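Local coordinates for protein phenylalanine ammonia-lyase (Rhodosporidium toruloides, PDB 1Y2M) that catalyses the non-oxidative deamination of L-phenylalanine and L-tyrosine to trans-cinnamic acid and p-coumaric acid, the entry step of phenylpropanoid pathways, at residues 233-238 with 242-247; 163-168 with 201-206; 133-138 with 221-226. All coordinates share one frame; numbering follows the deposited sequence.

Contact 1. Residues 233-238 with 242-247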
loop_
_atom_site.group_PDB
_atom_site.type_symbol
_atom_site.label_atom_id
_atom_site.label_comp_id
_atom_site.label_asym_id
_atom_site.label_seq_id
_atom_site.Cartn_x
_atom_site.Cartn_y
_atom_site.Cartn_z
ATOM N N VAL B 233 -6.377 -13.322 34.472
ATOM C CA VAL B 233 -7.559 -12.506 34.240
ATOM C C VAL B 233 -7.428 -11.199 34.977
ATOM O O VAL B 233 -6.693 -11.100 35.944
ATOM C CB VAL B 233 -8.860 -13.254 34.688
ATOM C CG1 VAL B 233 -8.989 -14.575 33.934
ATOM C CG2 VAL B 233 -8.836 -13.460 36.217
ATOM N N HIS B 234 -8.127 -10.183 34.484
ATOM C CA HIS B 234 -8.148 -8.855 35.070
ATOM C C HIS B 234 -9.479 -8.723 35.850
ATOM O O HIS B 234 -10.534 -9.124 35.361
ATOM C CB HIS B 234 -8.068 -7.823 33.970
ATOM C CG HIS B 234 -8.296 -6.422 34.426
ATOM N ND1 HIS B 234 -9.550 -5.927 34.702
ATOM C CD2 HIS B 234 -7.442 -5.389 34.542
ATOM C CE1 HIS B 234 -9.445 -4.651 35.049
ATOM N NE2 HIS B 234 -8.173 -4.295 34.940
ATOM N N VAL B 235 -9.399 -8.212 37.067
ATOM C CA VAL B 235 -10.529 -7.886 37.916
ATOM C C VAL B 235 -10.236 -6.595 38.650
ATOM O O VAL B 235 -9.079 -6.260 38.908
ATOM C CB VAL B 235 -10.808 -8.971 38.971
ATOM C CG1 VAL B 235 -11.068 -10.292 38.284
ATOM C CG2 VAL B 235 -9.643 -9.104 40.006
ATOM N N VAL B 236 -11.298 -5.899 39.043
ATOM C CA VAL B 236 -11.155 -4.879 40.084
ATOM C C VAL B 236 -11.584 -5.468 41.424
ATOM O O VAL B 236 -12.667 -6.022 41.556
ATOM C CB VAL B 236 -12.019 -3.638 39.763
ATOM C CG1 VAL B 236 -11.965 -2.614 40.928
ATOM C CG2 VAL B 236 -11.603 -3.026 38.449
ATOM N N HIS B 237 -10.686 -5.418 42.403
ATOM C CA HIS B 237 -10.911 -5.982 43.704
ATOM C C HIS B 237 -10.318 -5.023 44.718
ATOM O O HIS B 237 -9.201 -4.546 44.520
ATOM C CB HIS B 237 -10.206 -7.325 43.782
ATOM C CG HIS B 237 -10.379 -8.023 45.080
ATOM N ND1 HIS B 237 -9.347 -8.193 45.975
ATOM C CD2 HIS B 237 -11.480 -8.543 45.664
ATOM C CE1 HIS B 237 -9.803 -8.825 47.042
ATOM N NE2 HIS B 237 -11.089 -9.060 46.871
ATOM N N GLU B 238 -11.073 -4.739 45.768
ATOM C CA GLU B 238 -10.617 -3.834 46.841
ATOM C C GLU B 238 -10.090 -2.532 46.230
ATOM O O GLU B 238 -9.011 -2.024 46.537
ATOM C CB GLU B 238 -9.611 -4.536 47.742
ATOM C CG GLU B 238 -10.304 -5.494 48.626
ATOM C CD GLU B 238 -9.416 -6.214 49.594
ATOM O OE1 GLU B 238 -8.175 -6.140 49.506
ATOM O OE2 GLU B 238 -10.009 -6.846 50.459
ATOM N N LYS B 242 -6.400 -5.648 39.399
ATOM C CA LYS B 242 -5.477 -6.731 39.670
ATOM C C LYS B 242 -5.481 -7.704 38.499
ATOM O O LYS B 242 -6.503 -7.846 37.821
ATOM C CB LYS B 242 -5.899 -7.489 40.919
ATOM C CG LYS B 242 -6.014 -6.607 42.112
ATOM C CD LYS B 242 -6.191 -7.397 43.364
ATOM C CE LYS B 242 -6.290 -6.458 44.533
ATOM N NZ LYS B 242 -6.445 -7.223 45.818
ATOM N N ILE B 243 -4.344 -8.349 38.278
ATOM C CA ILE B 243 -4.253 -9.492 37.375
ATOM C C ILE B 243 -3.932 -10.707 38.200
ATOM O O ILE B 243 -2.915 -10.763 38.862
ATOM C CB ILE B 243 -3.211 -9.301 36.245
ATOM C CG1 ILE B 243 -3.645 -8.147 35.319
ATOM C CG2 ILE B 243 -3.108 -10.576 35.359
ATOM C CD1 ILE B 243 -2.552 -7.646 34.365
ATOM N N LEU B 244 -4.836 -11.680 38.186
ATOM C CA LEU B 244 -4.758 -12.869 38.981
ATOM C C LEU B 244 -4.867 -14.133 38.112
ATOM O O LEU B 244 -5.330 -14.098 36.966
ATOM C CB LEU B 244 -5.947 -12.877 39.951
ATOM C CG LEU B 244 -6.189 -11.686 40.851
ATOM C CD1 LEU B 244 -7.476 -11.849 41.610
ATOM C CD2 LEU B 244 -5.018 -11.507 41.808
ATOM N N TYR B 245 -4.429 -15.250 38.644
ATOM C CA TYR B 245 -4.735 -16.502 37.990
ATOM C C TYR B 245 -6.242 -16.679 37.949
ATOM O O TYR B 245 -6.973 -16.246 38.867
ATOM C CB TYR B 245 -4.047 -17.674 38.663
ATOM C CG TYR B 245 -2.588 -17.666 38.351
ATOM C CD1 TYR B 245 -2.114 -18.165 37.130
ATOM C CD2 TYR B 245 -1.670 -17.131 39.260
ATOM C CE1 TYR B 245 -0.723 -18.095 36.818
ATOM C CE2 TYR B 245 -0.312 -17.072 38.970
ATOM C CZ TYR B 245 0.159 -17.569 37.771
ATOM O OH TYR B 245 1.527 -17.529 37.493
ATOM N N ALA B 246 -6.718 -17.319 36.880
ATOM C CA ALA B 246 -8.165 -17.478 36.679
ATOM C C ALA B 246 -8.824 -18.135 37.881
ATOM O O ALA B 246 -9.879 -17.677 38.312
ATOM C CB ALA B 246 -8.474 -18.259 35.453
ATOM N N ARG B 247 -8.224 -19.201 38.419
ATOM C CA ARG B 247 -8.834 -19.853 39.613
ATOM C C ARG B 247 -8.917 -18.966 40.843
ATOM O O ARG B 247 -9.903 -18.985 41.548
ATOM C CB ARG B 247 -8.122 -21.164 39.933
ATOM C CG ARG B 247 -8.466 -22.229 38.920
ATOM C CD ARG B 247 -7.836 -23.518 39.270
ATOM N NE ARG B 247 -8.266 -24.527 38.318
ATOM C CZ ARG B 247 -9.223 -25.421 38.516
ATOM N NH1 ARG B 247 -9.843 -25.555 39.689
ATOM N NH2 ARG B 247 -9.521 -26.258 37.543
#
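Val233 and Leu244 form an antiparallel hydrogen-bonded pair in a beta hairpin, and Val235 and Lys242 form the next one. Each pair exchanges two backbone bonds. Val233 N donates to Leu244 O at 2.8 Å, and Lys242 N donates to Val235 O at the same length. Between them His234 and Ile243 make a non-hydrogen-bonded pair, where Ile243 CA lies 3.3 Å from Val233 O in a CA-H...O contact. On the face shared by Val233, Val235, Lys242 and Leu244, methyl CG2 of Val235 meets CD1 of Leu244 at 3.8 Å, the two side chains crossing at about a right angle. The Lys242 chain runs extended beyond CG past CB of His237. Its NZ donates to His237 ND1 at 3.1 Å and lies almost in the ring plane. With CG anti to the backbone N (chi1 -179°), the His237 ring reaches the lysine, and CG of Glu238 sits 3.7 Å above one ring face. Replacing Lys242 by an alanine is likely to leave His237 ND1 without this donor and the ring freer to turn. Further out, Ala249 of helix 246-252 packs on Val233 and Val235, and Glu241 OE1 hydrogen-bonds His234 NE2.

Contact 2. Residues 163-168 with 201-206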
loop_
_atom_site.group_PDB
_atom_site.type_symbol
_atom_site.label_atom_id
_atom_site.label_comp_id
_atom_site.label_asym_id
_atom_site.label_seq_id
_atom_site.Cartn_x
_atom_site.Cartn_y
_atom_site.Cartn_z
ATOM N N GLU B 163 -12.217 -4.084 26.693
ATOM C CA GLU B 163 -13.539 -3.940 26.063
ATOM C C GLU B 163 -13.721 -4.934 24.907
ATOM O O GLU B 163 -14.827 -5.429 24.653
ATOM C CB GLU B 163 -13.817 -2.495 25.571
ATOM C CG GLU B 163 -12.873 -1.965 24.534
ATOM C CD GLU B 163 -13.223 -0.574 23.978
ATOM O OE1 GLU B 163 -13.740 0.235 24.747
ATOM O OE2 GLU B 163 -13.024 -0.281 22.765
ATOM N N VAL B 164 -12.640 -5.215 24.180
ATOM C CA VAL B 164 -12.741 -6.106 23.060
ATOM C C VAL B 164 -13.040 -7.495 23.566
ATOM O O VAL B 164 -13.888 -8.214 23.035
ATOM C CB VAL B 164 -11.442 -6.073 22.244
ATOM C CG1 VAL B 164 -11.381 -7.232 21.250
ATOM C CG2 VAL B 164 -11.372 -4.720 21.499
ATOM N N VAL B 165 -12.328 -7.869 24.616
ATOM C CA VAL B 165 -12.550 -9.175 25.264
ATOM C C VAL B 165 -13.972 -9.346 25.783
ATOM O O VAL B 165 -14.614 -10.377 25.542
ATOM C CB VAL B 165 -11.511 -9.497 26.355
ATOM C CG1 VAL B 165 -11.814 -10.872 26.981
ATOM C CG2 VAL B 165 -10.103 -9.438 25.765
ATOM N N ARG B 166 -14.497 -8.310 26.441
ATOM C CA ARG B 166 -15.883 -8.358 26.909
ATOM C C ARG B 166 -16.866 -8.493 25.745
ATOM O O ARG B 166 -17.797 -9.300 25.804
ATOM C CB ARG B 166 -16.232 -7.081 27.675
ATOM C CG ARG B 166 -15.628 -7.095 29.124
ATOM C CD ARG B 166 -16.085 -5.931 29.938
ATOM N NE ARG B 166 -17.543 -5.786 29.997
ATOM C CZ ARG B 166 -18.324 -6.368 30.907
ATOM N NH1 ARG B 166 -17.819 -7.185 31.828
ATOM N NH2 ARG B 166 -19.642 -6.188 30.893
ATOM N N GLY B 167 -16.667 -7.702 24.683
ATOM C CA GLY B 167 -17.538 -7.803 23.520
ATOM C C GLY B 167 -17.469 -9.205 22.906
ATOM O O GLY B 167 -18.477 -9.751 22.477
ATOM N N ALA B 168 -16.272 -9.813 22.947
ATOM C CA ALA B 168 -16.066 -11.137 22.380
ATOM C C ALA B 168 -16.796 -12.190 23.166
ATOM O O ALA B 168 -17.423 -13.085 22.614
ATOM C CB ALA B 168 -14.591 -11.471 22.352
ATOM N N PRO B 201 -10.481 -11.960 30.779
ATOM C CA PRO B 201 -9.259 -12.650 30.460
ATOM C C PRO B 201 -8.209 -11.755 29.833
ATOM O O PRO B 201 -8.528 -10.895 29.026
ATOM C CB PRO B 201 -9.714 -13.733 29.498
ATOM C CG PRO B 201 -11.111 -14.053 29.911
ATOM C CD PRO B 201 -11.670 -12.687 30.284
ATOM N N ILE B 202 -6.967 -12.008 30.192
ATOM C CA ILE B 202 -5.841 -11.333 29.593
ATOM C C ILE B 202 -5.468 -12.166 28.362
ATOM O O ILE B 202 -5.140 -13.363 28.482
ATOM C CB ILE B 202 -4.657 -11.245 30.587
ATOM C CG1 ILE B 202 -5.021 -10.360 31.749
ATOM C CG2 ILE B 202 -3.389 -10.763 29.900
ATOM C CD1 ILE B 202 -5.373 -8.948 31.403
ATOM N N VAL B 203 -5.554 -11.560 27.184
ATOM C CA VAL B 203 -5.416 -12.300 25.950
ATOM C C VAL B 203 -4.370 -11.586 25.098
ATOM O O VAL B 203 -4.366 -10.377 25.029
ATOM C CB VAL B 203 -6.791 -12.273 25.206
ATOM C CG1 VAL B 203 -6.748 -13.005 23.858
ATOM C CG2 VAL B 203 -7.927 -12.804 26.075
ATOM N N PRO B 204 -3.473 -12.339 24.467
ATOM C CA PRO B 204 -2.494 -11.683 23.584
ATOM C C PRO B 204 -3.158 -10.868 22.468
ATOM O O PRO B 204 -4.164 -11.264 21.913
ATOM C CB PRO B 204 -1.730 -12.881 22.967
ATOM C CG PRO B 204 -1.893 -13.977 23.986
ATOM C CD PRO B 204 -3.301 -13.801 24.512
ATOM N N LEU B 205 -2.509 -9.777 22.088
ATOM C CA LEU B 205 -2.988 -8.871 21.039
ATOM C C LEU B 205 -2.897 -9.567 19.704
ATOM O O LEU B 205 -3.763 -9.438 18.825
ATOM C CB LEU B 205 -2.091 -7.646 20.967
ATOM C CG LEU B 205 -2.447 -6.588 19.926
ATOM C CD1 LEU B 205 -3.853 -6.100 20.110
ATOM C CD2 LEU B 205 -1.504 -5.451 20.027
ATOM N N ARG B 206 -1.785 -10.271 19.525
ATOM C CA ARG B 206 -1.450 -10.848 18.221
ATOM C C ARG B 206 -1.365 -12.372 18.213
ATOM O O ARG B 206 -1.108 -13.012 19.241
ATOM C CB ARG B 206 -0.123 -10.275 17.720
ATOM C CG ARG B 206 -0.085 -8.809 17.540
ATOM C CD ARG B 206 1.244 -8.369 16.883
ATOM N NE ARG B 206 1.323 -6.959 16.549
ATOM C CZ ARG B 206 1.893 -6.017 17.291
ATOM N NH1 ARG B 206 2.432 -6.291 18.477
ATOM N NH2 ARG B 206 1.999 -4.779 16.827
#
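Pro201, on the short strand 200-201, meets Val165 of helix 162-176, in the largely helical PAL/histidase fold. The contact is small and buried, with 118 Å² covered over both sides. It is made by apolar side chains, one valine of the helix against Pro201 and Val203. Pro201 comes first. Its ring carbon CD lies 3.8 Å from CG1 of Val165, and the two side chains cross obliquely. The carbonyl of Pro201 also lies beside the valine, so that O is 3.9 Å from both CG1 and CG2 of Val165. Ile202 points away from the helix and packs on Leu143, and its backbone hydrogen-bonds to the backbone of Lys232 in the hairpin strand. At Val203 the chain faces the helix again. Its backbone hydrogen-bonds to that of Leu160, and its side chain also touches Pro217 and Tyr220 of helix 215-225. Further along, Arg206 leaves the helix behind to form salt bridges with Glu480 and Glu515 of the second subunit. Both methyls of Val165 take part in the contact. CG1, anti to the backbone N (chi1 180°), meets the proline ring. The other branch lies near both Pro201 O and the methyl of Val203, with CG2 of Val165 4.0 Å from CG2 of Val203.

Contact 3. Residues 133-138 with 221-226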
loop_
_atom_site.group_PDB
_atom_site.type_symbol
_atom_site.label_atom_id
_atom_site.label_comp_id
_atom_site.label_asym_id
_atom_site.label_seq_id
_atom_site.Cartn_x
_atom_site.Cartn_y
_atom_site.Cartn_z
ATOM N N ALA B 133 -5.754 -30.798 24.631
ATOM C CA ALA B 133 -4.783 -30.663 23.497
ATOM C C ALA B 133 -5.148 -29.514 22.577
ATOM O O ALA B 133 -4.270 -28.876 22.010
ATOM C CB ALA B 133 -4.678 -31.938 22.681
ATOM N N LEU B 134 -6.448 -29.273 22.385
ATOM C CA LEU B 134 -6.855 -28.134 21.578
ATOM C C LEU B 134 -6.394 -26.813 22.181
ATOM O O LEU B 134 -5.786 -25.954 21.478
ATOM C CB LEU B 134 -8.371 -28.128 21.383
ATOM C CG LEU B 134 -8.892 -29.283 20.544
ATOM C CD1 LEU B 134 -10.454 -29.239 20.499
ATOM C CD2 LEU B 134 -8.303 -29.299 19.102
ATOM N N LEU B 135 -6.614 -26.653 23.491
ATOM C CA LEU B 135 -6.229 -25.388 24.159
ATOM C C LEU B 135 -4.726 -25.301 24.215
ATOM O O LEU B 135 -4.157 -24.243 24.050
ATOM C CB LEU B 135 -6.769 -25.289 25.605
ATOM C CG LEU B 135 -8.279 -25.186 25.789
ATOM C CD1 LEU B 135 -8.613 -24.813 27.221
ATOM C CD2 LEU B 135 -8.894 -24.236 24.814
ATOM N N GLU B 136 -4.073 -26.413 24.538
ATOM C CA GLU B 136 -2.627 -26.404 24.728
ATOM C C GLU B 136 -1.921 -25.647 23.586
ATOM O O GLU B 136 -1.133 -24.720 23.816
ATOM C CB GLU B 136 -2.057 -27.813 24.806
ATOM C CG GLU B 136 -0.496 -27.897 24.864
ATOM C CD GLU B 136 0.038 -29.321 24.798
ATOM O OE1 GLU B 136 -0.655 -30.190 24.302
ATOM O OE2 GLU B 136 1.169 -29.597 25.251
ATOM N N HIS B 137 -2.162 -26.084 22.349
ATOM C CA HIS B 137 -1.427 -25.532 21.198
ATOM C C HIS B 137 -1.830 -24.093 20.843
ATOM O O HIS B 137 -1.064 -23.385 20.183
ATOM C CB HIS B 137 -1.491 -26.474 19.992
ATOM C CG HIS B 137 -2.757 -26.390 19.186
ATOM N ND1 HIS B 137 -3.896 -27.109 19.513
ATOM C CD2 HIS B 137 -3.037 -25.743 18.034
ATOM C CE1 HIS B 137 -4.836 -26.854 18.618
ATOM N NE2 HIS B 137 -4.345 -26.039 17.706
ATOM N N GLN B 138 -3.043 -23.682 21.249
ATOM C CA GLN B 138 -3.547 -22.371 20.945
ATOM C C GLN B 138 -3.174 -21.295 21.972
ATOM O O GLN B 138 -3.260 -20.100 21.648
ATOM C CB GLN B 138 -5.060 -22.415 20.731
ATOM C CG GLN B 138 -5.477 -23.117 19.421
ATOM C CD GLN B 138 -5.063 -22.330 18.186
ATOM O OE1 GLN B 138 -4.824 -21.130 18.257
ATOM N NE2 GLN B 138 -4.911 -23.032 17.031
ATOM N N ILE B 221 -9.810 -17.255 26.264
ATOM C CA ILE B 221 -11.082 -17.135 26.976
ATOM C C ILE B 221 -11.548 -18.479 27.535
ATOM O O ILE B 221 -11.907 -18.587 28.720
ATOM C CB ILE B 221 -12.130 -16.490 26.070
ATOM C CG1 ILE B 221 -11.772 -15.035 25.881
ATOM C CG2 ILE B 221 -13.522 -16.622 26.615
ATOM C CD1 ILE B 221 -12.453 -14.335 24.678
ATOM N N ALA B 222 -11.461 -19.521 26.735
ATOM C CA ALA B 222 -11.845 -20.842 27.160
ATOM C C ALA B 222 -10.983 -21.376 28.300
ATOM O O ALA B 222 -11.464 -21.988 29.244
ATOM C CB ALA B 222 -11.762 -21.789 25.985
ATOM N N ALA B 223 -9.681 -21.126 28.212
ATOM C CA ALA B 223 -8.764 -21.518 29.279
ATOM C C ALA B 223 -9.089 -20.830 30.628
ATOM O O ALA B 223 -8.956 -21.425 31.678
ATOM C CB ALA B 223 -7.341 -21.236 28.858
ATOM N N ALA B 224 -9.486 -19.560 30.554
ATOM C CA ALA B 224 -9.830 -18.805 31.724
ATOM C C ALA B 224 -11.071 -19.400 32.417
ATOM O O ALA B 224 -10.998 -19.686 33.628
ATOM C CB ALA B 224 -10.009 -17.354 31.411
ATOM N N ILE B 225 -12.182 -19.584 31.707
ATOM C CA ILE B 225 -13.366 -20.141 32.353
ATOM C C ILE B 225 -13.165 -21.579 32.851
ATOM O O ILE B 225 -13.890 -22.056 33.732
ATOM C CB ILE B 225 -14.651 -20.035 31.475
ATOM C CG1 ILE B 225 -14.515 -20.799 30.148
ATOM C CG2 ILE B 225 -14.975 -18.607 31.243
ATOM C CD1 ILE B 225 -15.855 -21.009 29.445
ATOM N N SER B 226 -12.216 -22.288 32.242
ATOM C CA SER B 226 -11.921 -23.642 32.653
ATOM C C SER B 226 -10.788 -23.719 33.706
ATOM O O SER B 226 -10.427 -24.805 34.166
ATOM C CB SER B 226 -11.648 -24.506 31.409
ATOM O OG SER B 226 -10.496 -24.097 30.793
#
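Leu135 of helix 125-138 reaches helix 215-225 with both of its methyls. CD2 meets CB of Ala222 at 3.9 Å. CD1 lies over the backbone of Ala223, 3.9 Å from its CA, and 4.1 Å from CB of the same residue. With CG anti to the carbonyl carbon (chi1 -67°), the leucine fork straddles these two successive alanines. Their short side chains let it come close to the helix backbone. This is the tight part of the contact. The looser side is at Ser226, which is partly exposed. Its OG stands 4.1 Å from CD1 of Leu135, and its hydroxyl turns back to its own chain, where OG donates to Ala222 O at 2.8 Å. That carbonyl also accepts from Ser226 N, and the two donors approach from opposite faces of its plane. The side chain of Leu135 lies about 10 Å from that of Asn270, which by similarity binds cinnamate. Helix 125-138 faces the second subunit, where Glu136 salt-bridges Arg678. Val269 of helix 264-269 packs on Leu135, and Leu268 of that helix on Ala222. Ile221 and Ile225 of helix 215-225 rest on helix 185-197.

The three contacts form one cluster on the same side of the chain's centre. Contact 2 lies about 14 Å, centre to centre, from each of the others, and contacts 1 and 3 are about 18 Å apart. Along the chain, contact 2 is nested in the loop closed by contact 3, and the hairpin of contact 1 follows both. Strand 200-201, which leads into the second segment of contact 2, pairs with strand 232-237 of contact 1 in a three-stranded antiparallel sheet. Helix 215-225 of contact 3 packs against both: CB of Ala224 touches CG of Pro201 and CG1 of Val233. The small sheet and the surrounding helices thus share one apolar core in a mostly helical subunit.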